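Local coordinates for cell division control protein 45 cdc45 putative (Entamoeba histolytica, PDB 6CC2) that probably supports eukaryotic DNA replication as the Cdc45 component of the Cdc45-MCM-GINS helicase, and may regulate replication through a conformational switch, at residues L244-Q258 against L337-Y350. Numbering follows the deposited sequence.
Sequences LQTVKTPMCVKMDCQ and LFLPSFFKKFGMDY. With EDO (1,2-ethanediol), chain K.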
# COMPACT_ATOMS: atom_id res chain seq x y z
N LEU A 244 -6.29 -27.57 -1.93
CA LEU A 244 -7.28 -27.07 -0.98
C LEU A 244 -8.69 -27.55 -1.27
O LEU A 244 -9.64 -27.08 -0.63
CB LEU A 244 -7.28 -25.53 -0.92
CG LEU A 244 -5.92 -24.88 -0.74
CD1 LEU A 244 -6.09 -23.35 -0.65
CD2 LEU A 244 -5.21 -25.40 0.50
N GLN A 245 -8.87 -28.49 -2.21
CA GLN A 245 -10.22 -28.92 -2.58
C GLN A 245 -10.89 -29.74 -1.49
O GLN A 245 -12.11 -29.91 -1.52
CB GLN A 245 -10.16 -29.71 -3.88
CG GLN A 245 -9.50 -28.97 -5.04
CD GLN A 245 -10.18 -27.64 -5.34
OE1 GLN A 245 -9.58 -26.57 -5.20
NE2 GLN A 245 -11.44 -27.71 -5.77
N THR A 246 -10.12 -30.26 -0.53
CA THR A 246 -10.67 -31.09 0.54
C THR A 246 -10.69 -30.39 1.89
O THR A 246 -11.17 -30.98 2.86
CB THR A 246 -9.87 -32.40 0.64
OG1 THR A 246 -10.62 -33.36 1.39
CG2 THR A 246 -8.53 -32.18 1.33
N VAL A 247 -10.21 -29.15 2.00
CA VAL A 247 -10.17 -28.51 3.31
C VAL A 247 -11.60 -28.17 3.73
O VAL A 247 -12.41 -27.68 2.93
CB VAL A 247 -9.28 -27.25 3.29
CG1 VAL A 247 -8.00 -27.51 2.52
CG2 VAL A 247 -10.02 -26.09 2.73
N LYS A 248 -11.90 -28.41 5.00
CA LYS A 248 -13.25 -28.27 5.53
C LYS A 248 -13.51 -26.91 6.18
O LYS A 248 -14.64 -26.65 6.60
CB LYS A 248 -13.53 -29.37 6.55
CG LYS A 248 -13.66 -30.76 5.96
CD LYS A 248 -15.11 -31.06 5.60
CE LYS A 248 -15.28 -32.51 5.16
NZ LYS A 248 -16.72 -32.89 5.07
N THR A 249 -12.49 -26.06 6.30
CA THR A 249 -12.65 -24.75 6.92
C THR A 249 -12.87 -23.69 5.85
O THR A 249 -12.42 -23.84 4.71
CB THR A 249 -11.40 -24.42 7.74
OG1 THR A 249 -10.24 -24.51 6.91
CG2 THR A 249 -11.26 -25.41 8.93
N PRO A 250 -13.61 -22.62 6.17
CA PRO A 250 -13.85 -21.56 5.17
C PRO A 250 -12.65 -20.71 4.86
O PRO A 250 -12.70 -19.94 3.88
CB PRO A 250 -14.95 -20.70 5.81
CG PRO A 250 -14.86 -21.01 7.26
CD PRO A 250 -14.52 -22.47 7.32
N MSE A 251 -11.60 -20.77 5.68
CA MSE A 251 -10.34 -20.10 5.43
C MSE A 251 -9.25 -21.12 5.76
O MSE A 251 -9.50 -22.07 6.51
CB MSE A 251 -10.18 -18.84 6.28
CG MSE A 251 -11.22 -17.74 5.97
SE MSE A 251 -11.31 -16.31 7.33
CE MSE A 251 -12.21 -17.28 8.73
N CYS A 252 -8.05 -20.92 5.22
CA CYS A 252 -6.94 -21.81 5.52
C CYS A 252 -5.63 -21.12 5.17
O CYS A 252 -5.61 -20.03 4.62
CB CYS A 252 -7.08 -23.13 4.75
SG CYS A 252 -6.83 -22.95 2.98
N VAL A 253 -4.52 -21.79 5.51
CA VAL A 253 -3.18 -21.30 5.25
C VAL A 253 -2.38 -22.42 4.59
O VAL A 253 -2.42 -23.57 5.05
CB VAL A 253 -2.48 -20.86 6.55
CG1 VAL A 253 -1.02 -20.54 6.30
CG2 VAL A 253 -3.19 -19.67 7.14
N LYS A 254 -1.63 -22.08 3.55
CA LYS A 254 -0.71 -23.05 2.96
C LYS A 254 0.57 -22.33 2.56
O LYS A 254 0.55 -21.14 2.25
CB LYS A 254 -1.30 -23.77 1.74
CG LYS A 254 -1.65 -22.90 0.59
CD LYS A 254 -1.89 -23.73 -0.68
CE LYS A 254 -0.61 -23.95 -1.44
NZ LYS A 254 -0.86 -24.55 -2.79
N MSE A 255 1.67 -23.07 2.58
CA MSE A 255 2.95 -22.58 2.03
C MSE A 255 2.72 -22.23 0.57
O MSE A 255 2.01 -22.93 -0.13
CB MSE A 255 4.05 -23.63 2.18
CG MSE A 255 5.42 -23.15 1.70
SE MSE A 255 6.11 -21.58 2.66
CE MSE A 255 5.73 -22.18 4.50
N ASP A 256 3.31 -21.13 0.11
CA ASP A 256 3.00 -20.63 -1.22
C ASP A 256 4.25 -20.00 -1.82
O ASP A 256 5.21 -19.69 -1.13
CB ASP A 256 1.86 -19.61 -1.14
CG ASP A 256 1.09 -19.48 -2.44
OD1 ASP A 256 1.32 -20.29 -3.36
OD2 ASP A 256 0.25 -18.56 -2.52
N CYS A 257 4.22 -19.83 -3.13
CA CYS A 257 5.28 -19.16 -3.90
C CYS A 257 4.80 -17.77 -4.29
O CYS A 257 3.91 -17.63 -5.14
CB CYS A 257 5.64 -20.00 -5.12
SG CYS A 257 7.00 -19.30 -6.07
N GLN A 258 5.37 -16.75 -3.68
CA GLN A 258 4.75 -15.42 -3.69
C GLN A 258 5.15 -14.61 -4.92
O GLN A 258 5.67 -13.50 -4.84
CB GLN A 258 5.10 -14.67 -2.41
CG GLN A 258 4.59 -15.36 -1.15
CD GLN A 258 3.10 -15.54 -1.15
OE1 GLN A 258 2.38 -14.95 -1.96
NE2 GLN A 258 2.60 -16.34 -0.22
N LEU A 337 10.80 -15.80 -1.00
CA LEU A 337 9.73 -15.97 -1.96
C LEU A 337 8.71 -16.99 -1.47
O LEU A 337 7.53 -16.92 -1.84
CB LEU A 337 10.30 -16.41 -3.30
CG LEU A 337 9.30 -16.62 -4.43
CD1 LEU A 337 8.55 -15.34 -4.74
CD2 LEU A 337 10.03 -17.14 -5.64
N PHE A 338 9.13 -17.93 -0.63
CA PHE A 338 8.23 -18.97 -0.13
C PHE A 338 7.75 -18.53 1.25
O PHE A 338 8.53 -18.53 2.22
CB PHE A 338 8.92 -20.32 -0.10
CG PHE A 338 9.31 -20.79 -1.47
CD1 PHE A 338 8.38 -21.39 -2.30
CD2 PHE A 338 10.61 -20.60 -1.94
CE1 PHE A 338 8.74 -21.82 -3.57
CE2 PHE A 338 10.96 -21.02 -3.20
CZ PHE A 338 10.02 -21.63 -4.02
N LEU A 339 6.49 -18.14 1.33
CA LEU A 339 5.86 -17.71 2.56
C LEU A 339 4.45 -18.28 2.60
O LEU A 339 3.85 -18.51 1.55
CB LEU A 339 5.77 -16.17 2.65
CG LEU A 339 7.09 -15.41 2.64
CD1 LEU A 339 6.77 -13.91 2.52
CD2 LEU A 339 7.89 -15.67 3.88
N PRO A 340 3.90 -18.49 3.79
CA PRO A 340 2.50 -18.93 3.87
C PRO A 340 1.55 -17.88 3.31
O PRO A 340 1.76 -16.68 3.48
CB PRO A 340 2.28 -19.15 5.38
CG PRO A 340 3.27 -18.25 6.04
CD PRO A 340 4.50 -18.29 5.12
N SER A 341 0.54 -18.35 2.60
CA SER A 341 -0.57 -17.54 2.11
C SER A 341 -1.83 -17.89 2.89
O SER A 341 -2.07 -19.07 3.21
CB SER A 341 -0.82 -17.79 0.63
OG SER A 341 0.08 -17.09 -0.19
N PHE A 342 -2.64 -16.88 3.18
CA PHE A 342 -3.94 -17.03 3.84
C PHE A 342 -5.02 -16.98 2.77
O PHE A 342 -5.03 -16.06 1.94
CB PHE A 342 -4.10 -15.91 4.88
CG PHE A 342 -5.28 -16.07 5.78
CD1 PHE A 342 -6.54 -15.71 5.36
CD2 PHE A 342 -5.12 -16.60 7.05
CE1 PHE A 342 -7.64 -15.88 6.19
CE2 PHE A 342 -6.20 -16.79 7.88
CZ PHE A 342 -7.47 -16.41 7.45
N PHE A 343 -5.92 -17.96 2.77
CA PHE A 343 -6.92 -18.11 1.73
C PHE A 343 -8.33 -18.07 2.32
O PHE A 343 -8.57 -18.52 3.44
CB PHE A 343 -6.77 -19.44 0.98
CG PHE A 343 -5.58 -19.52 0.07
CD1 PHE A 343 -4.33 -19.88 0.56
CD2 PHE A 343 -5.71 -19.30 -1.30
CE1 PHE A 343 -3.24 -19.98 -0.29
CE2 PHE A 343 -4.64 -19.39 -2.15
CZ PHE A 343 -3.39 -19.74 -1.65
N LYS A 344 -9.27 -17.53 1.55
CA LYS A 344 -10.68 -17.65 1.86
C LYS A 344 -11.39 -18.28 0.67
O LYS A 344 -11.13 -17.91 -0.48
CB LYS A 344 -11.29 -16.27 2.18
CG LYS A 344 -12.80 -16.33 2.42
CD LYS A 344 -13.37 -14.94 2.67
CE LYS A 344 -14.90 -14.97 2.65
NZ LYS A 344 -15.46 -15.87 3.67
N LYS A 345 -12.28 -19.24 0.95
CA LYS A 345 -13.04 -19.91 -0.09
C LYS A 345 -14.23 -19.05 -0.53
O LYS A 345 -14.98 -18.54 0.30
CB LYS A 345 -13.54 -21.26 0.41
CG LYS A 345 -14.01 -22.20 -0.68
CD LYS A 345 -14.41 -23.54 -0.10
CE LYS A 345 -14.69 -24.57 -1.18
NZ LYS A 345 -15.07 -25.88 -0.58
N PHE A 346 -14.38 -18.88 -1.84
CA PHE A 346 -15.50 -18.17 -2.45
C PHE A 346 -16.23 -19.18 -3.32
O PHE A 346 -15.76 -19.51 -4.42
CB PHE A 346 -15.02 -16.97 -3.26
CG PHE A 346 -14.35 -15.89 -2.46
CD1 PHE A 346 -15.10 -14.97 -1.74
CD2 PHE A 346 -12.98 -15.80 -2.42
CE1 PHE A 346 -14.48 -13.98 -1.02
CE2 PHE A 346 -12.35 -14.79 -1.70
CZ PHE A 346 -13.11 -13.88 -1.00
N GLY A 347 -17.36 -19.68 -2.84
CA GLY A 347 -18.04 -20.75 -3.55
C GLY A 347 -17.15 -21.98 -3.63
O GLY A 347 -16.78 -22.56 -2.61
N MSE A 348 -16.78 -22.37 -4.85
CA MSE A 348 -15.92 -23.52 -5.05
C MSE A 348 -14.47 -23.11 -5.33
O MSE A 348 -13.61 -23.94 -5.56
CB MSE A 348 -16.43 -24.37 -6.22
CG MSE A 348 -17.75 -25.07 -5.94
SE MSE A 348 -17.61 -26.39 -4.51
CE MSE A 348 -16.30 -27.59 -5.34
N ASP A 349 -14.22 -21.81 -5.29
CA ASP A 349 -12.94 -21.22 -5.70
C ASP A 349 -12.11 -20.94 -4.45
O ASP A 349 -12.48 -20.09 -3.63
CB ASP A 349 -13.18 -19.95 -6.50
CG ASP A 349 -11.91 -19.31 -7.02
OD1 ASP A 349 -10.81 -19.69 -6.58
OD2 ASP A 349 -12.02 -18.41 -7.89
N TYR A 350 -10.99 -21.65 -4.31
CA TYR A 350 -10.04 -21.46 -3.21
C TYR A 350 -8.70 -20.92 -3.71
O TYR A 350 -7.66 -21.12 -3.08
CB TYR A 350 -9.83 -22.76 -2.43
CG TYR A 350 -10.00 -22.66 -0.93
CD1 TYR A 350 -9.53 -21.55 -0.22
CD2 TYR A 350 -10.62 -23.67 -0.22
CE1 TYR A 350 -9.70 -21.46 1.15
CE2 TYR A 350 -10.79 -23.60 1.15
CZ TYR A 350 -10.31 -22.49 1.83
OH TYR A 350 -10.48 -22.43 3.21
C1 EDO K . 2.16 -21.78 -6.20
O1 EDO K . 2.18 -23.18 -5.88
C2 EDO K . 0.78 -21.42 -6.76
O2 EDO K . -0.24 -21.81 -5.83
O HOH W 1 -12.46 -26.74 0.23
O HOH W 2 -15.34 -25.84 2.44
O HOH W 3 -15.16 -19.06 2.86
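Strands 251-257 and 338-344 form the antiparallel pair of a small mixed three-stranded sheet, in which strand 237-238 runs parallel beside 251-257. Reciprocal backbone bonds define the register: Cys252 pairs with Phe343 and Lys254 with Ser341, and the Phe343 N to Cys252 O bond is 2.8 Å long with 167° at the hydrogen. On the face carrying Met251, Val253 and Phe342, helices 199-213 and 219-233 pack against the sheet; the selenium of Met251 lies in the plane of the Phe342 ring at its edge, 5.0 Å from the centroid, a Met-aromatic contact. The other face carries Cys252, Phe343 and Ser341. Here Leu244 CD1 sits over the Phe343 ring, 4.0 Å from its centroid and 15° off the normal, while Lys254 CG approaches the same ring obliquely and the Lys254 ammonium bonds to the carbonyls of Ile240 and Asp242. Tyr350 closes one end: its OH donates to Thr249 O at 2.8 Å from above the carbonyl plane, and Cys252 SG lies obliquely near its ring. At the opposite end the Gln258 chain bends at chi2 (-59°), bringing NE2 to Leu339 O at 3.1 Å and, nearly straight, to Ser341 OG at 2.6 Å. Ser341 OG in turn donates to Asp256 OD2, on its anti lone pair, 2.8 Å away, and that oxygen also takes a salt bridge from Arg263 NH1.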